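Local structure of AtFKBP42 (Arabidopsis thaliana, 2F4E) at residues A[116-128]-A[146-158]. The protein probably catalyses cis-trans isomerisation of peptidyl-proline bonds, modulates vacuolar uptake of MRP transporter substrates and regulates cell elongation and orientation. Sequence-based numbering, arbitrary orientation.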
loop_
_atom_site.group_PDB
_atom_site.type_symbol
_atom_site.label_atom_id
_atom_site.label_comp_id
_atom_site.label_asym_id
_atom_site.label_seq_id
_atom_site.Cartn_x
_atom_site.Cartn_y
_atom_site.Cartn_z
ATOM N N MET A 116 1.670 -6.076 7.449
ATOM C CA MET A 116 0.446 -5.759 8.157
ATOM C C MET A 116 -0.338 -6.951 8.693
ATOM O O MET A 116 -0.227 -8.078 8.205
ATOM C CB MET A 116 -0.459 -4.921 7.245
ATOM C CG MET A 116 0.131 -3.584 6.834
ATOM S SD MET A 116 -0.868 -2.703 5.633
ATOM C CE MET A 116 -1.942 -1.813 6.690
ATOM N N LYS A 117 -1.142 -6.677 9.711
ATOM C CA LYS A 117 -1.987 -7.686 10.328
ATOM C C LYS A 117 -3.356 -7.449 9.733
ATOM O O LYS A 117 -3.575 -6.441 9.074
ATOM C CB LYS A 117 -2.063 -7.500 11.842
ATOM C CG LYS A 117 -0.754 -7.719 12.555
ATOM C CD LYS A 117 -0.935 -7.734 14.067
ATOM C CE LYS A 117 0.376 -8.061 14.744
ATOM N NZ LYS A 117 0.912 -9.349 14.219
ATOM N N SER A 118 -4.279 -8.368 9.965
ATOM C CA SER A 118 -5.621 -8.233 9.426
ATOM C C SER A 118 -6.380 -7.142 10.152
ATOM O O SER A 118 -6.355 -7.080 11.384
ATOM C CB SER A 118 -6.380 -9.549 9.562
ATOM O OG SER A 118 -7.714 -9.384 9.108
ATOM N N GLY A 119 -7.057 -6.290 9.386
ATOM C CA GLY A 119 -7.817 -5.206 9.978
ATOM C C GLY A 119 -6.963 -3.985 10.260
ATOM O O GLY A 119 -7.460 -2.953 10.725
ATOM N N GLU A 120 -5.668 -4.088 9.983
ATOM C CA GLU A 120 -4.786 -2.958 10.219
ATOM C C GLU A 120 -4.952 -1.894 9.138
ATOM O O GLU A 120 -5.257 -2.190 7.983
ATOM C CB GLU A 120 -3.328 -3.410 10.258
ATOM C CG GLU A 120 -2.372 -2.327 10.666
ATOM C CD GLU A 120 -0.935 -2.798 10.727
ATOM O OE1 GLU A 120 -0.659 -3.824 11.405
ATOM O OE2 GLU A 120 -0.088 -2.123 10.099
ATOM N N ARG A 121 -4.740 -0.647 9.529
ATOM C CA ARG A 121 -4.846 0.476 8.616
ATOM C C ARG A 121 -3.562 1.278 8.791
ATOM O O ARG A 121 -3.217 1.649 9.910
ATOM C CB ARG A 121 -6.064 1.313 8.991
ATOM C CG ARG A 121 -6.500 2.305 7.942
ATOM C CD ARG A 121 -7.977 2.636 8.145
ATOM N NE ARG A 121 -8.488 3.544 7.118
ATOM C CZ ARG A 121 -9.781 3.813 6.924
ATOM N NH1 ARG A 121 -10.708 3.231 7.680
ATOM N NH2 ARG A 121 -10.149 4.709 6.008
ATOM N N ALA A 122 -2.851 1.530 7.697
ATOM C CA ALA A 122 -1.599 2.266 7.783
ATOM C C ALA A 122 -1.260 3.073 6.554
ATOM O O ALA A 122 -1.880 2.930 5.500
ATOM C CB ALA A 122 -0.464 1.309 8.067
ATOM N N LEU A 123 -0.265 3.936 6.709
ATOM C CA LEU A 123 0.221 4.760 5.613
ATOM C C LEU A 123 1.477 4.081 5.097
ATOM O O LEU A 123 2.310 3.630 5.884
ATOM C CB LEU A 123 0.573 6.157 6.107
ATOM C CG LEU A 123 -0.557 7.052 6.622
ATOM C CD1 LEU A 123 0.024 8.434 6.971
ATOM C CD2 LEU A 123 -1.664 7.180 5.562
ATOM N N VAL A 124 1.607 3.978 3.783
ATOM C CA VAL A 124 2.780 3.343 3.217
ATOM C C VAL A 124 3.458 4.285 2.233
ATOM O O VAL A 124 2.873 4.701 1.223
ATOM C CB VAL A 124 2.427 2.005 2.507
ATOM C CG1 VAL A 124 3.699 1.287 2.114
ATOM C CG2 VAL A 124 1.581 1.127 3.406
ATOM N N HIS A 125 4.702 4.611 2.557
ATOM C CA HIS A 125 5.518 5.502 1.758
ATOM C C HIS A 125 6.364 4.656 0.845
ATOM O O HIS A 125 7.211 3.888 1.294
ATOM C CB HIS A 125 6.379 6.350 2.684
ATOM C CG HIS A 125 5.581 7.141 3.660
ATOM N ND1 HIS A 125 4.998 8.355 3.342
ATOM C CD2 HIS A 125 5.217 6.883 4.936
ATOM C CE1 HIS A 125 4.322 8.800 4.375
ATOM N NE2 HIS A 125 4.436 7.923 5.364
ATOM N N VAL A 126 6.133 4.814 -0.450
ATOM C CA VAL A 126 6.830 4.026 -1.445
ATOM C C VAL A 126 7.649 4.815 -2.455
ATOM O O VAL A 126 7.136 5.701 -3.139
ATOM C CB VAL A 126 5.823 3.162 -2.218
ATOM C CG1 VAL A 126 6.550 2.294 -3.228
ATOM C CG2 VAL A 126 5.001 2.338 -1.241
ATOM N N GLY A 127 8.926 4.471 -2.554
ATOM C CA GLY A 127 9.783 5.142 -3.507
ATOM C C GLY A 127 9.288 4.779 -4.888
ATOM O O GLY A 127 8.800 3.665 -5.101
ATOM N N TRP A 128 9.405 5.707 -5.828
ATOM C CA TRP A 128 8.965 5.449 -7.185
ATOM C C TRP A 128 9.577 4.185 -7.783
ATOM O O TRP A 128 8.944 3.528 -8.604
ATOM C CB TRP A 128 9.246 6.652 -8.093
ATOM C CG TRP A 128 10.653 7.114 -8.113
ATOM C CD1 TRP A 128 11.193 8.120 -7.371
ATOM C CD2 TRP A 128 11.716 6.591 -8.924
ATOM N NE1 TRP A 128 12.525 8.260 -7.667
ATOM C CE2 TRP A 128 12.876 7.332 -8.615
ATOM C CE3 TRP A 128 11.801 5.569 -9.881
ATOM C CZ2 TRP A 128 14.117 7.081 -9.230
ATOM C CZ3 TRP A 128 13.037 5.318 -10.492
ATOM C CH2 TRP A 128 14.174 6.072 -10.161
ATOM N N MET A 146 9.290 9.046 -11.927
ATOM C CA MET A 146 9.957 9.036 -10.627
ATOM C C MET A 146 9.112 9.734 -9.563
ATOM O O MET A 146 9.598 10.577 -8.815
ATOM C CB MET A 146 11.337 9.703 -10.746
ATOM C CG MET A 146 12.195 9.128 -11.882
ATOM S SD MET A 146 13.817 9.915 -12.142
ATOM C CE MET A 146 13.309 11.649 -12.355
ATOM N N ALA A 147 7.834 9.377 -9.501
ATOM C CA ALA A 147 6.939 9.983 -8.522
ATOM C C ALA A 147 6.745 9.124 -7.271
ATOM O O ALA A 147 6.118 8.065 -7.328
ATOM C CB ALA A 147 5.585 10.278 -9.170
ATOM N N ASP A 148 7.281 9.579 -6.142
ATOM C CA ASP A 148 7.113 8.838 -4.901
ATOM C C ASP A 148 5.632 8.833 -4.577
ATOM O O ASP A 148 4.924 9.781 -4.895
ATOM C CB ASP A 148 7.895 9.488 -3.756
ATOM C CG ASP A 148 9.377 9.168 -3.810
ATOM O OD1 ASP A 148 9.717 8.091 -4.340
ATOM O OD2 ASP A 148 10.200 9.978 -3.333
ATOM N N LEU A 149 5.169 7.767 -3.944
ATOM C CA LEU A 149 3.765 7.637 -3.620
ATOM C C LEU A 149 3.464 7.450 -2.147
ATOM O O LEU A 149 4.339 7.112 -1.337
ATOM C CB LEU A 149 3.185 6.452 -4.380
ATOM C CG LEU A 149 3.396 6.381 -5.892
ATOM C CD1 LEU A 149 2.677 5.153 -6.410
ATOM C CD2 LEU A 149 2.855 7.633 -6.560
ATOM N N LEU A 150 2.196 7.667 -1.821
ATOM C CA LEU A 150 1.693 7.492 -0.474
ATOM C C LEU A 150 0.481 6.583 -0.597
ATOM O O LEU A 150 -0.322 6.720 -1.524
ATOM C CB LEU A 150 1.246 8.818 0.140
ATOM C CG LEU A 150 0.606 8.649 1.525
ATOM C CD1 LEU A 150 1.675 8.277 2.511
ATOM C CD2 LEU A 150 -0.078 9.916 1.978
ATOM N N TYR A 151 0.362 5.648 0.329
ATOM C CA TYR A 151 -0.771 4.740 0.339
ATOM C C TYR A 151 -1.396 4.714 1.717
ATOM O O TYR A 151 -0.714 4.784 2.731
ATOM C CB TYR A 151 -0.356 3.313 -0.005
ATOM C CG TYR A 151 0.149 3.074 -1.402
ATOM C CD1 TYR A 151 -0.722 2.975 -2.482
ATOM C CD2 TYR A 151 1.505 2.865 -1.629
ATOM C CE1 TYR A 151 -0.244 2.654 -3.753
ATOM C CE2 TYR A 151 1.989 2.547 -2.881
ATOM C CZ TYR A 151 1.121 2.444 -3.932
ATOM O OH TYR A 151 1.644 2.123 -5.150
ATOM N N GLU A 152 -2.714 4.635 1.737
ATOM C CA GLU A 152 -3.452 4.534 2.974
ATOM C C GLU A 152 -4.123 3.199 2.735
ATOM O O GLU A 152 -5.109 3.111 1.998
ATOM C CB GLU A 152 -4.494 5.643 3.097
ATOM C CG GLU A 152 -5.230 5.613 4.427
ATOM C CD GLU A 152 -6.506 6.452 4.448
ATOM O OE1 GLU A 152 -6.792 7.185 3.484
ATOM O OE2 GLU A 152 -7.234 6.380 5.461
ATOM N N VAL A 153 -3.567 2.152 3.326
ATOM C CA VAL A 153 -4.118 0.823 3.125
ATOM C C VAL A 153 -4.698 0.117 4.349
ATOM O O VAL A 153 -4.156 0.183 5.449
ATOM C CB VAL A 153 -3.066 -0.107 2.474
ATOM C CG1 VAL A 153 -1.776 -0.068 3.273
ATOM C CG2 VAL A 153 -3.596 -1.526 2.404
ATOM N N GLU A 154 -5.819 -0.557 4.137
ATOM C CA GLU A 154 -6.455 -1.314 5.195
ATOM C C GLU A 154 -6.679 -2.733 4.693
ATOM O O GLU A 154 -7.400 -2.954 3.714
ATOM C CB GLU A 154 -7.790 -0.692 5.619
ATOM C CG GLU A 154 -8.480 -1.534 6.674
ATOM C CD GLU A 154 -9.722 -0.893 7.246
ATOM O OE1 GLU A 154 -9.952 0.307 6.996
ATOM O OE2 GLU A 154 -10.468 -1.609 7.947
ATOM N N VAL A 155 -6.047 -3.683 5.370
ATOM C CA VAL A 155 -6.149 -5.082 5.005
ATOM C C VAL A 155 -7.429 -5.719 5.535
ATOM O O VAL A 155 -7.657 -5.783 6.737
ATOM C CB VAL A 155 -4.937 -5.886 5.543
ATOM C CG1 VAL A 155 -4.997 -7.311 5.054
ATOM C CG2 VAL A 155 -3.636 -5.232 5.111
ATOM N N ILE A 156 -8.274 -6.169 4.620
ATOM C CA ILE A 156 -9.514 -6.829 4.997
ATOM C C ILE A 156 -9.154 -8.203 5.580
ATOM O O ILE A 156 -9.889 -8.753 6.406
ATOM C CB ILE A 156 -10.438 -7.000 3.762
ATOM C CG1 ILE A 156 -10.808 -5.626 3.209
ATOM C CG2 ILE A 156 -11.681 -7.788 4.133
ATOM C CD1 ILE A 156 -11.771 -5.662 2.078
ATOM N N GLY A 157 -8.023 -8.745 5.145
ATOM C CA GLY A 157 -7.583 -10.038 5.639
ATOM C C GLY A 157 -6.870 -10.858 4.591
ATOM O O GLY A 157 -6.952 -10.536 3.409
ATOM N N PHE A 158 -6.162 -11.898 5.035
ATOM C CA PHE A 158 -5.442 -12.807 4.146
ATOM C C PHE A 158 -5.849 -14.266 4.371
ATOM O O PHE A 158 -6.382 -14.627 5.427
ATOM C CB PHE A 158 -3.921 -12.693 4.297
ATOM C CG PHE A 158 -3.465 -11.707 5.319
ATOM C CD1 PHE A 158 -3.540 -12.013 6.668
ATOM C CD2 PHE A 158 -2.903 -10.481 4.925
ATOM C CE1 PHE A 158 -3.059 -11.126 7.626
ATOM C CE2 PHE A 158 -2.412 -9.571 5.877
ATOM C CZ PHE A 158 -2.496 -9.903 7.236
#
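Val124 and Tyr151 face each other as a hydrogen-bonded antiparallel pair, Val124 N giving its hydrogen to Tyr151 O at 2.7 Å, midway along strands 121-126 and 149-158 of the FKBP sheet. Ala122, Val124, Val126, Leu149, Tyr151 and Val153 share one buried, apolar face, where beta-branched valines suit extended strands. Val124 sets CG2 against Val153 CG1 at 3.6 Å, and Met116, bent at chi3 (88°), brings SD to that same methyl roughly at right angles to Val124 CG2. Val126 CG2 meets the edge of the Tyr151 ring at CE2 (3.4 Å), in its plane.

The reverse face is mixed: Leu123 and Leu150 are buried on it, while Arg121 and Glu154 are partly exposed. Arg121, with CG anti to the backbone N (chi1 -165°), stretches across to bridge two acids, NH1 pairing with Glu154 OE1 at 3.1 Å and NH2 weakly with Glu152 OE2, which meets the guanidinium edge. Glu152 also binds Arg75 of strand 69-78 through OE1, linking three strands.

At the far end Asp148 OD1 accepts the Trp128 backbone N-H at 2.8 Å, continuing the strand pairing with a side chain, and Met146 lays CB over the five-membered ring of Trp128, 3.5 Å from its centroid, with SD oblique to the six-membered ring. An alanine in place of Trp128 would probably keep the Asp148 bond but leave the exposed Met146 side chain without its aromatic platform. The chemistry implies a sheet whose two sides are held differently: close apolar contacts on the face of Val124, and on that of Arg121 a salt-bridge network beside buried leucines.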